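Local coordinates for protein 1-deoxy-D-xylulose 5-phosphate reductoisomerase (Zymomonas mobilis, PDB 1R0K) that catalyses the NADPH-dependent rearrangement and reduction of 1-deoxy-D-xylulose 5-phosphate to 2-C-methyl-D-erythritol 4-phosphate, a step of isoprenoid biosynthesis that requires a divalent metal ion, at residues I171-S176 / I246-E251. Residues are numbered along the deposited sequence; the frame is centred on the assembly and turned at random.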
# COMPACT_ATOMS: atom_id res chain seq x y z
N ILE B 171 -12.07 4.29 -2.57
CA ILE B 171 -11.30 4.49 -1.36
C ILE B 171 -12.07 3.72 -0.29
O ILE B 171 -13.27 3.93 -0.09
CB ILE B 171 -11.20 5.98 -0.94
CG1 ILE B 171 -10.25 6.71 -1.89
CG2 ILE B 171 -10.74 6.09 0.51
CD1 ILE B 171 -10.02 8.17 -1.52
N ILE B 172 -11.38 2.80 0.38
CA ILE B 172 -12.00 1.98 1.40
C ILE B 172 -11.56 2.45 2.78
O ILE B 172 -10.39 2.35 3.14
CB ILE B 172 -11.60 0.51 1.25
CG1 ILE B 172 -11.89 0.04 -0.18
CG2 ILE B 172 -12.35 -0.35 2.26
CD1 ILE B 172 -11.33 -1.34 -0.48
N ILE B 173 -12.51 2.99 3.54
CA ILE B 173 -12.20 3.44 4.88
C ILE B 173 -12.52 2.25 5.78
O ILE B 173 -13.66 1.82 5.88
CB ILE B 173 -13.08 4.63 5.30
CG1 ILE B 173 -12.92 5.77 4.31
CG2 ILE B 173 -12.70 5.08 6.71
CD1 ILE B 173 -13.81 6.96 4.61
N THR B 174 -11.49 1.68 6.40
CA THR B 174 -11.70 0.55 7.28
C THR B 174 -12.27 1.05 8.60
O THR B 174 -12.02 2.19 9.00
CB THR B 174 -10.39 -0.22 7.53
OG1 THR B 174 -9.35 0.69 7.88
CG2 THR B 174 -10.01 -0.99 6.27
N ALA B 175 -13.05 0.21 9.26
CA ALA B 175 -13.69 0.57 10.52
C ALA B 175 -13.71 -0.63 11.44
O ALA B 175 -14.05 -1.73 11.02
CB ALA B 175 -15.13 1.04 10.26
N SER B 176 -13.35 -0.42 12.71
CA SER B 176 -13.35 -1.51 13.68
C SER B 176 -14.77 -1.99 13.86
O SER B 176 -15.01 -3.17 14.11
CB SER B 176 -12.82 -1.03 15.03
OG SER B 176 -13.73 -0.11 15.61
N ILE B 246 -5.34 -3.06 9.10
CA ILE B 246 -5.31 -2.42 7.79
C ILE B 246 -6.02 -1.11 8.13
O ILE B 246 -7.20 -1.11 8.51
CB ILE B 246 -6.11 -3.20 6.72
CG1 ILE B 246 -5.39 -4.51 6.41
CG2 ILE B 246 -6.28 -2.35 5.46
CD1 ILE B 246 -6.02 -5.34 5.31
N HIS B 247 -5.29 -0.01 8.01
CA HIS B 247 -5.80 1.30 8.38
C HIS B 247 -6.67 2.02 7.34
O HIS B 247 -7.31 3.01 7.67
CB HIS B 247 -4.63 2.16 8.84
CG HIS B 247 -3.91 1.58 10.03
ND1 HIS B 247 -2.54 1.60 10.16
CD2 HIS B 247 -4.39 0.95 11.13
CE1 HIS B 247 -2.20 1.00 11.28
NE2 HIS B 247 -3.30 0.59 11.89
N SER B 248 -6.68 1.49 6.12
CA SER B 248 -7.48 1.98 4.98
C SER B 248 -6.83 1.62 3.65
O SER B 248 -5.66 1.26 3.60
CB SER B 248 -7.77 3.48 5.06
OG SER B 248 -8.90 3.71 5.90
N MET B 249 -7.59 1.72 2.57
CA MET B 249 -7.05 1.34 1.27
C MET B 249 -7.54 2.18 0.11
O MET B 249 -8.55 2.89 0.21
CB MET B 249 -7.40 -0.13 1.00
CG MET B 249 -7.17 -1.06 2.18
SD MET B 249 -7.64 -2.77 1.83
CE MET B 249 -9.25 -2.85 2.58
N VAL B 250 -6.83 2.08 -1.01
CA VAL B 250 -7.18 2.79 -2.23
C VAL B 250 -7.04 1.85 -3.42
O VAL B 250 -5.96 1.27 -3.63
CB VAL B 250 -6.25 4.01 -2.49
CG1 VAL B 250 -6.64 4.68 -3.80
CG2 VAL B 250 -6.35 5.01 -1.34
N GLU B 251 -8.11 1.67 -4.19
CA GLU B 251 -8.02 0.80 -5.36
C GLU B 251 -7.85 1.66 -6.60
O GLU B 251 -8.52 2.69 -6.76
CB GLU B 251 -9.27 -0.07 -5.53
CG GLU B 251 -9.10 -1.11 -6.64
CD GLU B 251 -10.35 -1.92 -6.91
OE1 GLU B 251 -11.00 -2.34 -5.95
OE2 GLU B 251 -10.66 -2.14 -8.10
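Strands 168-175 and 246-252, the central antiparallel pair of the four-stranded mixed sheet, meet at Ile-172 and Met-249, an antiparallel hydrogen-bonded pair with Ile-172 N to Met-249 O at 2.8 Å and Met-249 N to Ile-172 O at 2.9 Å. On the face that carries both side chains, the methionine is bent at chi3 (-99°), and its CE lies 4.0 Å from both CG2 and CD1 of Ile-172. Phe-289 of the second subunit packs on both residues. Toward the C-terminal end of strand 168-175, side chains take over from the regular backbone pairing. Thr-174 holds OG1 between its own backbone N and carbonyl carbon (chi1 49°), and the hydroxyl donates to Ile-246 O at 2.9 Å, tilted from the carbonyl plane, while CG2 touches Ile-246 CG2 at 4.1 Å. A valine here would probably leave Ile-246 O without this donor and weaken the hold on the start of strand 246-252. Ser-248 OG accepts a weak hydrogen bond from Thr-174 N at 3.3 Å. The Ser-248 side chain also approaches Glu-152, a predicted manganese ligand, and Lys-218 NZ, of a predicted substrate-binding residue, hydrogen-bonds to Thr-174 O. Side-chain hydroxyls thus supplement the sheet's central antiparallel pair near the probable metal and substrate site.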